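Toll-like receptor 13 (Mus musculus, PDB 4Z0C) recognises and binds bacterial 23S rRNA as an innate immune receptor, signalling through MYD88 and TRAF6 to activate NF-kappa-B. Local coordinates at residues A[61-74]-A[82-95]. Sequence-based numbering, arbitrary orientation.
Sequences LVDLRLEWNSIWKI and LENLTLLNLVENKI. With NAG (2-acetamido-2-deoxy-beta-D-glucopyranose), chain L; NAG (2-acetamido-2-deoxy-beta-D-glucopyranose), chain E; nucleotides of chain C.
Asn93 reaches across from its own turn into the backbone of 66-71: its OD1 accepts from Ile71 N at 3.1 Å, while ND2 gives a weak bond to Leu66 O and a shorter one within its own turn to Leu90 O, met from above the carbonyl plane. Its chi1 of -78° sets CG beside the backbone N and turns the amide toward Ile71 N and Leu66 O. Asn69 does the same one coil earlier, bonding Ile47 N and Leu42 O, so the asparagines form a ladder. Strands 63-65 and 87-89 run parallel, 3° apart; Val62 O takes both Thr86 N (2.8 Å) and Leu87 N, and Leu64 and Leu66 continue the rungs. Behind them the packing is tight and apolar: Leu64 CD2 lies beside Leu88 CD1, Leu66 CD1 meets Leu90 CD1 at 3.7 Å, and Ile74 CD1 touches Leu90 CD2.

The other face is mixed. Arg65 grips Asp63 side-on, NE to OD1 at 3.0 Å, with a glycan sugar over its guanidinium; Glu67 OE1 takes a weak bond from Asn89 ND2. Farther along, C12 of the RNA chain lays its base over one face of the Trp68 indole, CH2 to C5 3.5 Å. Glu92, extended beyond CG, brings its carboxylate to that same base: OE1 accepts from N4 of C12 at 3.2 Å, and OE2 stands 2.7 Å from N3. The solvent side is the rim, where Trp72 CB lies against Lys94 CB and a water bridges Leu61 O and Asn84 N. Here LRR 2 and LRR 3 stack as successive coils of the leucine-rich-repeat solenoid, with leucines and an asparagine ladder inside and an RNA-reading site on the ectodomain surface.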
ATOM      1  N   LEU A  61      15.550  39.615  14.979  1.00 37.93           N
ATOM      2  CA  LEU A  61      15.459  38.654  13.866  1.00 42.80           C
ATOM      3  C   LEU A  61      16.821  38.379  13.242  1.00 49.35           C
ATOM      4  O   LEU A  61      17.616  39.299  12.996  1.00 46.96           O
ATOM      5  CB  LEU A  61      14.513  39.142  12.769  1.00 41.53           C
ATOM      6  CG  LEU A  61      13.023  39.266  13.045  1.00 37.98           C
ATOM      7  CD1 LEU A  61      12.319  39.779  11.794  1.00 27.29           C
ATOM      8  CD2 LEU A  61      12.458  37.941  13.515  1.00 45.73           C
ATOM      9  N   VAL A  62      17.077  37.108  12.968  1.00 46.17           N
ATOM     10  CA  VAL A  62      18.315  36.705  12.333  1.00 35.65           C
ATOM     11  C   VAL A  62      18.002  36.137  10.960  1.00 41.53           C
ATOM     12  O   VAL A  62      18.759  36.322  10.011  1.00 48.06           O
ATOM     13  CB  VAL A  62      19.047  35.650  13.178  1.00 33.83           C
ATOM     14  CG1 VAL A  62      20.193  35.060  12.407  1.00 42.28           C
ATOM     15  CG2 VAL A  62      19.567  36.270  14.460  1.00 29.47           C
ATOM     16  N   ASP A  63      16.861  35.460  10.862  1.00 43.13           N
ATOM     17  CA  ASP A  63      16.476  34.714   9.676  1.00 30.93           C
ATOM     18  C   ASP A  63      15.043  35.089   9.313  1.00 27.27           C
ATOM     19  O   ASP A  63      14.119  34.804  10.051  1.00 33.37           O
ATOM     20  CB  ASP A  63      16.583  33.222  10.013  1.00 38.78           C
ATOM     21  CG  ASP A  63      16.389  32.300   8.811  1.00 41.49           C
ATOM     22  OD1 ASP A  63      15.437  32.491   8.019  1.00 47.52           O
ATOM     23  OD2 ASP A  63      17.191  31.350   8.682  1.00 42.93           O
ATOM     24  N   LEU A  64      14.845  35.711   8.165  1.00 28.07           N
ATOM     25  CA  LEU A  64      13.506  36.101   7.754  1.00 29.55           C
ATOM     26  C   LEU A  64      13.225  35.496   6.393  1.00 32.34           C
ATOM     27  O   LEU A  64      13.980  35.724   5.445  1.00 36.23           O
ATOM     28  CB  LEU A  64      13.392  37.614   7.651  1.00 26.55           C
ATOM     29  CG  LEU A  64      12.038  38.165   7.206  1.00 29.22           C
ATOM     30  CD1 LEU A  64      10.956  37.734   8.190  1.00 23.80           C
ATOM     31  CD2 LEU A  64      12.092  39.688   7.116  1.00 26.10           C
ATOM     32  N   ARG A  65      12.140  34.732   6.290  1.00 30.33           N
ATOM     33  CA  ARG A  65      11.782  34.095   5.026  1.00 31.41           C
ATOM     34  C   ARG A  65      10.392  34.503   4.582  1.00 31.25           C
ATOM     35  O   ARG A  65       9.402  34.239   5.264  1.00 32.93           O
ATOM     36  CB  ARG A  65      11.878  32.580   5.130  1.00 30.08           C
ATOM     37  CG  ARG A  65      13.276  32.082   5.417  1.00 26.76           C
ATOM     38  CD  ARG A  65      13.312  30.564   5.640  1.00 21.41           C
ATOM     39  NE  ARG A  65      14.586  30.195   6.254  1.00 26.58           N
ATOM     40  CZ  ARG A  65      15.160  28.997   6.168  1.00 34.46           C
ATOM     41  NH1 ARG A  65      14.565  27.989   5.507  1.00 28.46           N
ATOM     42  NH2 ARG A  65      16.330  28.804   6.768  1.00 31.83           N
ATOM     43  N   LEU A  66      10.339  35.143   3.424  1.00 33.68           N
ATOM     44  CA  LEU A  66       9.106  35.639   2.853  1.00 27.91           C
ATOM     45  C   LEU A  66       8.877  34.979   1.526  1.00 26.42           C
ATOM     46  O   LEU A  66       8.242  35.567   0.645  1.00 29.06           O
ATOM     47  CB  LEU A  66       9.194  37.147   2.654  1.00 26.51           C
ATOM     48  CG  LEU A  66       9.115  37.987   3.933  1.00 26.61           C
ATOM     49  CD1 LEU A  66       9.770  39.367   3.754  1.00 24.28           C
ATOM     50  CD2 LEU A  66       7.658  38.173   4.300  1.00 28.60           C
ATOM     51  N   GLU A  67       9.381  33.750   1.398  1.00 28.14           N
ATOM     52  CA  GLU A  67       9.286  32.977   0.156  1.00 29.57           C
ATOM     53  C   GLU A  67       7.838  32.723  -0.251  1.00 35.88           C
ATOM     54  O   GLU A  67       6.981  32.497   0.598  1.00 37.80           O
ATOM     55  CB  GLU A  67      10.044  31.644   0.289  1.00 26.82           C
ATOM     56  CG  GLU A  67       9.975  30.746  -0.951  1.00 25.48           C
ATOM     57  CD  GLU A  67      11.074  29.686  -1.003  1.00 32.29           C
ATOM     58  OE1 GLU A  67      11.841  29.523  -0.031  1.00 32.11           O
ATOM     59  OE2 GLU A  67      11.170  28.999  -2.035  1.00 48.80           O
ATOM     60  N   TRP A  68       7.568  32.765  -1.556  1.00 41.27           N
ATOM     61  CA  TRP A  68       6.248  32.411  -2.081  1.00 34.71           C
ATOM     62  C   TRP A  68       5.158  33.327  -1.526  1.00 39.70           C
ATOM     63  O   TRP A  68       4.276  32.878  -0.794  1.00 43.36           O
ATOM     64  CB  TRP A  68       5.926  30.942  -1.789  1.00 40.79           C
ATOM     65  CG  TRP A  68       4.771  30.374  -2.564  1.00 40.64           C
ATOM     66  CD1 TRP A  68       3.991  31.019  -3.487  1.00 38.57           C
ATOM     67  CD2 TRP A  68       4.263  29.037  -2.475  1.00 34.75           C
ATOM     68  NE1 TRP A  68       3.031  30.167  -3.974  1.00 32.25           N
ATOM     69  CE2 TRP A  68       3.179  28.942  -3.373  1.00 31.85           C
ATOM     70  CE3 TRP A  68       4.623  27.911  -1.726  1.00 32.02           C
ATOM     71  CZ2 TRP A  68       2.449  27.773  -3.533  1.00 29.72           C
ATOM     72  CZ3 TRP A  68       3.894  26.743  -1.889  1.00 36.14           C
ATOM     73  CH2 TRP A  68       2.822  26.684  -2.787  1.00 35.30           C
ATOM     74  N   ASN A  69       5.253  34.617  -1.836  1.00 35.37           N
ATOM     75  CA  ASN A  69       4.183  35.555  -1.535  1.00 29.58           C
ATOM     76  C   ASN A  69       3.854  36.343  -2.798  1.00 29.83           C
ATOM     77  O   ASN A  69       4.119  35.856  -3.888  1.00 35.59           O
ATOM     78  CB  ASN A  69       4.542  36.456  -0.355  1.00 30.73           C
ATOM     79  CG  ASN A  69       4.165  35.825   0.987  1.00 37.42           C
ATOM     80  OD1 ASN A  69       3.045  35.986   1.452  1.00 41.67           O
ATOM     81  ND2 ASN A  69       5.111  35.142   1.624  1.00 32.65           N
ATOM     82  N   SER A  70       3.258  37.524  -2.684  1.00 31.44           N
ATOM     83  CA  SER A  70       2.978  38.310  -3.891  1.00 35.13           C
ATOM     84  C   SER A  70       3.601  39.687  -3.792  1.00 38.48           C
ATOM     85  O   SER A  70       3.095  40.660  -4.352  1.00 40.30           O
ATOM     86  CB  SER A  70       1.478  38.419  -4.156  1.00 39.74           C
ATOM     87  OG  SER A  70       0.884  37.133  -4.266  1.00 45.93           O
ATOM     88  N   ILE A  71       4.711  39.755  -3.069  1.00 36.13           N
ATOM     89  CA  ILE A  71       5.400  41.008  -2.819  1.00 32.52           C
ATOM     90  C   ILE A  71       5.926  41.654  -4.089  1.00 37.76           C
ATOM     91  O   ILE A  71       6.758  41.082  -4.801  1.00 41.47           O
ATOM     92  CB  ILE A  71       6.560  40.797  -1.852  1.00 28.96           C
ATOM     93  CG1 ILE A  71       6.015  40.349  -0.488  1.00 23.50           C
ATOM     94  CG2 ILE A  71       7.379  42.075  -1.749  1.00 29.67           C
ATOM     95  CD1 ILE A  71       7.050  39.713   0.429  1.00 23.65           C
ATOM     96  N   TRP A  72       5.438  42.853  -4.370  1.00 47.78           N
ATOM     97  CA  TRP A  72       5.887  43.588  -5.545  1.00 49.35           C
ATOM     98  C   TRP A  72       6.362  44.979  -5.151  1.00 41.55           C
ATOM     99  O   TRP A  72       6.861  45.740  -5.985  1.00 40.13           O
ATOM    100  CB  TRP A  72       4.759  43.692  -6.568  1.00 50.33           C
ATOM    101  CG  TRP A  72       3.612  44.506  -6.086  1.00 51.77           C
ATOM    102  CD1 TRP A  72       2.547  44.065  -5.375  1.00 51.72           C
ATOM    103  CD2 TRP A  72       3.406  45.909  -6.294  1.00 53.72           C
ATOM    104  NE1 TRP A  72       1.688  45.104  -5.118  1.00 58.01           N
ATOM    105  CE2 TRP A  72       2.193  46.247  -5.674  1.00 53.18           C
ATOM    106  CE3 TRP A  72       4.131  46.910  -6.945  1.00 54.77           C
ATOM    107  CZ2 TRP A  72       1.688  47.541  -5.682  1.00 55.85           C
ATOM    108  CZ3 TRP A  72       3.628  48.199  -6.949  1.00 55.01           C
ATOM    109  CH2 TRP A  72       2.419  48.502  -6.323  1.00 52.58           C
ATOM    110  N   LYS A  73       6.207  45.308  -3.873  1.00 37.74           N
ATOM    111  CA  LYS A  73       6.489  46.661  -3.406  1.00 40.16           C
ATOM    112  C   LYS A  73       7.089  46.636  -2.012  1.00 40.77           C
ATOM    113  O   LYS A  73       6.424  46.275  -1.049  1.00 43.55           O
ATOM    114  CB  LYS A  73       5.210  47.493  -3.423  1.00 43.42           C
ATOM    115  CG  LYS A  73       5.362  48.940  -2.987  1.00 51.00           C
ATOM    116  CD  LYS A  73       4.074  49.685  -3.311  1.00 56.50           C
ATOM    117  CE  LYS A  73       4.066  51.095  -2.770  1.00 58.32           C
ATOM    118  NZ  LYS A  73       3.880  51.090  -1.294  1.00 60.39           N
ATOM    119  N   ILE A  74       8.360  47.010  -1.919  1.00 43.43           N
ATOM    120  CA  ILE A  74       9.066  47.045  -0.648  1.00 42.88           C
ATOM    121  C   ILE A  74       9.487  48.487  -0.417  1.00 51.50           C
ATOM    122  O   ILE A  74      10.423  48.978  -1.074  1.00 43.80           O
ATOM    123  CB  ILE A  74      10.330  46.154  -0.679  1.00 37.98           C
ATOM    124  CG1 ILE A  74      10.008  44.783  -1.286  1.00 44.31           C
ATOM    125  CG2 ILE A  74      10.948  46.036   0.729  1.00 30.72           C
ATOM    126  CD1 ILE A  74      11.035  43.702  -0.983  1.00 44.98           C
ATOM    127  N   LEU A  82      16.552  46.033  11.732  1.00 41.37           N
ATOM    128  CA  LEU A  82      16.903  44.613  11.609  1.00 47.49           C
ATOM    129  C   LEU A  82      18.408  44.390  11.473  1.00 51.77           C
ATOM    130  O   LEU A  82      18.867  43.762  10.520  1.00 52.83           O
ATOM    131  CB  LEU A  82      16.177  43.961  10.419  1.00 40.68           C
ATOM    132  CG  LEU A  82      14.657  43.846  10.541  1.00 38.83           C
ATOM    133  CD1 LEU A  82      14.031  42.973   9.432  1.00 34.02           C
ATOM    134  CD2 LEU A  82      14.323  43.293  11.914  1.00 40.71           C
ATOM    135  N   GLU A  83      19.168  44.882  12.441  1.00 54.91           N
ATOM    136  CA  GLU A  83      20.625  44.892  12.333  1.00 56.12           C
ATOM    137  C   GLU A  83      21.324  43.568  12.668  1.00 47.07           C
ATOM    138  O   GLU A  83      22.541  43.450  12.530  1.00 37.75           O
ATOM    139  CB  GLU A  83      21.214  46.052  13.144  1.00 64.49           C
ATOM    140  CG  GLU A  83      21.861  47.126  12.268  1.00 80.78           C
ATOM    141  CD  GLU A  83      20.954  48.322  12.010  1.00 86.48           C
ATOM    142  OE1 GLU A  83      21.468  49.460  11.997  1.00 88.06           O
ATOM    143  OE2 GLU A  83      19.738  48.123  11.782  1.00 88.07           O
ATOM    144  N   ASN A  84      20.568  42.573  13.109  1.00 39.38           N
ATOM    145  CA  ASN A  84      21.180  41.273  13.353  1.00 39.99           C
ATOM    146  C   ASN A  84      20.830  40.232  12.266  1.00 36.27           C
ATOM    147  O   ASN A  84      21.242  39.068  12.361  1.00 30.35           O
ATOM    148  CB  ASN A  84      20.902  40.789  14.793  1.00 45.18           C
ATOM    149  CG  ASN A  84      21.832  41.473  15.828  1.00 52.35           C
ATOM    150  OD1 ASN A  84      22.692  42.267  15.442  1.00 59.79           O
ATOM    151  ND2 ASN A  84      21.630  41.202  17.131  1.00 34.91           N
ATOM    152  N   LEU A  85      20.083  40.666  11.242  1.00 25.35           N
ATOM    153  CA  LEU A  85      19.582  39.760  10.194  1.00 29.62           C
ATOM    154  C   LEU A  85      20.703  39.274   9.322  1.00 32.34           C
ATOM    155  O   LEU A  85      21.428  40.081   8.755  1.00 32.30           O
ATOM    156  CB  LEU A  85      18.537  40.445   9.311  1.00 31.88           C
ATOM    157  CG  LEU A  85      17.575  39.500   8.574  1.00 29.93           C
ATOM    158  CD1 LEU A  85      16.545  38.925   9.540  1.00 29.61           C
ATOM    159  CD2 LEU A  85      16.860  40.204   7.412  1.00 23.29           C
ATOM    160  N   THR A  86      20.846  37.959   9.209  1.00 36.05           N
ATOM    161  CA  THR A  86      21.912  37.392   8.380  1.00 40.67           C
ATOM    162  C   THR A  86      21.385  36.696   7.124  1.00 40.45           C
ATOM    163  O   THR A  86      22.118  36.498   6.144  1.00 42.13           O
ATOM    164  CB  THR A  86      22.828  36.457   9.186  1.00 39.46           C
ATOM    165  OG1 THR A  86      22.051  35.397   9.760  1.00 35.54           O
ATOM    166  CG2 THR A  86      23.517  37.244  10.314  1.00 24.29           C
ATOM    167  N   LEU A  87      20.105  36.342   7.147  1.00 30.14           N
ATOM    168  CA  LEU A  87      19.480  35.724   5.982  1.00 24.11           C
ATOM    169  C   LEU A  87      18.182  36.433   5.624  1.00 23.70           C
ATOM    170  O   LEU A  87      17.366  36.707   6.489  1.00 28.79           O
ATOM    171  CB  LEU A  87      19.244  34.238   6.251  1.00 24.82           C
ATOM    172  CG  LEU A  87      18.969  33.274   5.079  1.00 40.85           C
ATOM    173  CD1 LEU A  87      19.147  31.842   5.547  1.00 44.81           C
ATOM    174  CD2 LEU A  87      17.553  33.438   4.536  1.00 39.39           C
ATOM    175  N   LEU A  88      18.001  36.749   4.348  1.00 24.48           N
ATOM    176  CA  LEU A  88      16.744  37.331   3.888  1.00 28.20           C
ATOM    177  C   LEU A  88      16.269  36.604   2.647  1.00 31.83           C
ATOM    178  O   LEU A  88      16.930  36.643   1.622  1.00 30.38           O
ATOM    179  CB  LEU A  88      16.902  38.812   3.572  1.00 28.54           C
ATOM    180  CG  LEU A  88      15.652  39.507   3.026  1.00 31.97           C
ATOM    181  CD1 LEU A  88      14.451  39.235   3.922  1.00 34.26           C
ATOM    182  CD2 LEU A  88      15.889  41.012   2.913  1.00 27.31           C
ATOM    183  N   ASN A  89      15.109  35.962   2.736  1.00 35.03           N
ATOM    184  CA  ASN A  89      14.578  35.165   1.632  1.00 34.70           C
ATOM    185  C   ASN A  89      13.381  35.875   1.001  1.00 37.46           C
ATOM    186  O   ASN A  89      12.366  36.102   1.660  1.00 39.51           O
ATOM    187  CB  ASN A  89      14.179  33.782   2.166  1.00 33.42           C
ATOM    188  CG  ASN A  89      13.799  32.798   1.074  1.00 35.00           C
ATOM    189  OD1 ASN A  89      13.196  33.167   0.064  1.00 37.29           O
ATOM    190  ND2 ASN A  89      14.129  31.519   1.292  1.00 24.12           N
ATOM    191  N   LEU A  90      13.507  36.226  -0.272  1.00 34.33           N
ATOM    192  CA  LEU A  90      12.455  36.931  -0.994  1.00 33.78           C
ATOM    193  C   LEU A  90      12.087  36.148  -2.252  1.00 27.86           C
ATOM    194  O   LEU A  90      11.492  36.680  -3.189  1.00 27.83           O
ATOM    195  CB  LEU A  90      12.957  38.337  -1.364  1.00 38.12           C
ATOM    196  CG  LEU A  90      12.300  39.589  -0.749  1.00 37.95           C
ATOM    197  CD1 LEU A  90      11.676  39.284   0.552  1.00 22.15           C
ATOM    198  CD2 LEU A  90      13.308  40.747  -0.554  1.00 33.73           C
ATOM    199  N   VAL A  91      12.448  34.871  -2.251  1.00 29.31           N
ATOM    200  CA  VAL A  91      12.205  33.964  -3.374  1.00 26.37           C
ATOM    201  C   VAL A  91      10.720  33.829  -3.707  1.00 29.56           C
ATOM    202  O   VAL A  91       9.878  33.763  -2.810  1.00 35.51           O
ATOM    203  CB  VAL A  91      12.782  32.564  -3.073  1.00 25.64           C
ATOM    204  CG1 VAL A  91      12.469  31.588  -4.209  1.00 17.60           C
ATOM    205  CG2 VAL A  91      14.285  32.667  -2.863  1.00 25.30           C
ATOM    206  N   GLU A  92      10.421  33.791  -5.004  1.00 30.84           N
ATOM    207  CA  GLU A  92       9.073  33.570  -5.523  1.00 35.89           C
ATOM    208  C   GLU A  92       8.079  34.640  -5.072  1.00 38.67           C
ATOM    209  O   GLU A  92       7.168  34.375  -4.281  1.00 30.75           O
ATOM    210  CB  GLU A  92       8.554  32.143  -5.226  1.00 29.95           C
ATOM    211  CG  GLU A  92       7.372  31.778  -6.118  1.00 32.68           C
ATOM    212  CD  GLU A  92       6.856  30.342  -5.970  1.00 40.86           C
ATOM    213  OE1 GLU A  92       7.463  29.505  -5.252  1.00 38.26           O
ATOM    214  OE2 GLU A  92       5.817  30.066  -6.605  1.00 37.14           O
ATOM    215  N   ASN A  93       8.263  35.853  -5.580  1.00 39.59           N
ATOM    216  CA  ASN A  93       7.315  36.933  -5.338  1.00 41.43           C
ATOM    217  C   ASN A  93       7.005  37.648  -6.641  1.00 43.90           C
ATOM    218  O   ASN A  93       7.153  37.075  -7.703  1.00 43.36           O
ATOM    219  CB  ASN A  93       7.867  37.921  -4.311  1.00 46.31           C
ATOM    220  CG  ASN A  93       7.737  37.415  -2.893  1.00 44.90           C
ATOM    221  OD1 ASN A  93       6.666  37.495  -2.302  1.00 44.66           O
ATOM    222  ND2 ASN A  93       8.833  36.920  -2.328  1.00 40.58           N
ATOM    223  N   LYS A  94       6.612  38.911  -6.566  1.00 50.25           N
ATOM    224  CA  LYS A  94       6.239  39.645  -7.769  1.00 49.55           C
ATOM    225  C   LYS A  94       7.123  40.877  -7.991  1.00 40.85           C
ATOM    226  O   LYS A  94       6.666  41.901  -8.501  1.00 32.29           O
ATOM    227  CB  LYS A  94       4.757  40.032  -7.706  1.00 47.89           C
ATOM    228  CG  LYS A  94       3.824  38.831  -7.705  1.00 48.57           C
ATOM    229  CD  LYS A  94       3.703  38.272  -9.109  1.00 64.87           C
ATOM    230  CE  LYS A  94       3.549  36.748  -9.124  1.00 76.43           C
ATOM    231  NZ  LYS A  94       2.175  36.286  -8.779  1.00 79.57           N
ATOM    232  N   ILE A  95       8.393  40.766  -7.612  1.00 37.96           N
ATOM    233  CA  ILE A  95       9.322  41.897  -7.683  1.00 42.87           C
ATOM    234  C   ILE A  95       9.852  42.126  -9.096  1.00 40.50           C
ATOM    235  O   ILE A  95      10.487  41.240  -9.668  1.00 45.78           O
ATOM    236  CB  ILE A  95      10.510  41.699  -6.710  1.00 43.57           C
ATOM    237  CG1 ILE A  95       9.995  41.471  -5.282  1.00 36.65           C
ATOM    238  CG2 ILE A  95      11.475  42.890  -6.772  1.00 38.13           C
ATOM    239  CD1 ILE A  95      11.077  41.077  -4.292  1.00 33.52           C
TER
HETATM  240  C1  NAG L 904      10.496  50.139  -7.063  1.00 55.48           C
HETATM  241  C2  NAG L 904       9.384  49.155  -6.674  1.00 56.97           C
HETATM  242  C3  NAG L 904       8.320  48.988  -7.756  1.00 55.33           C
HETATM  243  C4  NAG L 904       7.908  50.318  -8.382  1.00 60.12           C
HETATM  244  C5  NAG L 904       9.125  51.188  -8.688  1.00 63.70           C
HETATM  245  C6  NAG L 904       8.729  52.575  -9.201  1.00 64.86           C
HETATM  246  C7  NAG L 904       9.822  47.310  -5.149  1.00 51.93           C
HETATM  247  C8  NAG L 904       9.914  45.814  -5.084  1.00 59.47           C
HETATM  248  N2  NAG L 904       9.943  47.857  -6.353  1.00 52.05           N
HETATM  249  O3  NAG L 904       7.190  48.371  -7.179  1.00 46.62           O
HETATM  250  O4  NAG L 904       7.210  50.051  -9.581  1.00 64.38           O
HETATM  251  O5  NAG L 904       9.925  51.339  -7.534  1.00 60.14           O
HETATM  252  O6  NAG L 904       8.314  53.406  -8.136  1.00 63.65           O
HETATM  253  O7  NAG L 904       9.646  47.958  -4.122  1.00 47.44           O
HETATM  254  C1  NAG E   1      10.496  28.048   7.899  1.00 28.98           C
HETATM  255  C2  NAG E   1      10.717  26.651   7.265  1.00 34.28           C
HETATM  256  C3  NAG E   1      11.521  25.754   8.192  1.00 34.07           C
HETATM  257  C4  NAG E   1      12.823  26.442   8.558  1.00 35.78           C
HETATM  258  C5  NAG E   1      12.411  27.712   9.274  1.00 34.75           C
HETATM  259  C6  NAG E   1      13.611  28.450   9.867  1.00 39.50           C
HETATM  260  C7  NAG E   1       8.851  26.000   5.837  1.00 32.82           C
HETATM  261  C8  NAG E   1       7.637  25.110   5.678  1.00 27.06           C
HETATM  262  N2  NAG E   1       9.500  25.919   6.994  1.00 34.46           N
HETATM  263  O3  NAG E   1      11.733  24.500   7.601  1.00 32.73           O
HETATM  264  O4  NAG E   1      13.617  25.631   9.395  1.00 38.87           O
HETATM  265  O5  NAG E   1      11.743  28.539   8.339  1.00 33.90           O
HETATM  266  O6  NAG E   1      13.249  29.785  10.159  1.00 33.05           O
HETATM  267  O7  NAG E   1       9.194  26.780   4.956  1.00 31.20           O
ATOM    268  P     C C  12       2.176  21.694  -7.196  1.00 42.17           P
ATOM    269  OP1   C C  12       1.634  20.317  -7.012  1.00 47.68           O
ATOM    270  OP2   C C  12       3.478  21.782  -7.861  1.00 38.03           O
ATOM    271  O5'   C C  12       1.023  22.550  -7.879  1.00 39.96           O
ATOM    272  C5'   C C  12       1.162  23.082  -9.160  1.00 33.77           C
ATOM    273  C4'   C C  12       0.720  24.512  -9.215  1.00 46.26           C
ATOM    274  O4'   C C  12       0.850  25.142  -7.913  1.00 53.51           O
ATOM    275  C3'   C C  12       1.566  25.356 -10.149  1.00 49.89           C
ATOM    276  O3'   C C  12       1.087  25.266 -11.477  1.00 46.35           O
ATOM    277  C2'   C C  12       1.482  26.756  -9.552  1.00 49.90           C
ATOM    278  O2'   C C  12       0.314  27.421 -10.006  1.00 54.57           O
ATOM    279  C1'   C C  12       1.339  26.459  -8.053  1.00 50.43           C
ATOM    280  N1    C C  12       2.613  26.557  -7.290  1.00 45.50           N
ATOM    281  C2    C C  12       3.399  27.720  -7.238  1.00 44.63           C
ATOM    282  O2    C C  12       3.062  28.720  -7.880  1.00 44.31           O
ATOM    283  N3    C C  12       4.534  27.719  -6.496  1.00 40.74           N
ATOM    284  C4    C C  12       4.897  26.637  -5.806  1.00 42.71           C
ATOM    285  N4    C C  12       6.012  26.672  -5.075  1.00 40.29           N
ATOM    286  C5    C C  12       4.110  25.452  -5.821  1.00 41.58           C
ATOM    287  C6    C C  12       2.998  25.470  -6.559  1.00 42.46           C
TER
HETATM  288  O   HOH W   1      17.644  42.181  13.569  1.00 36.32           O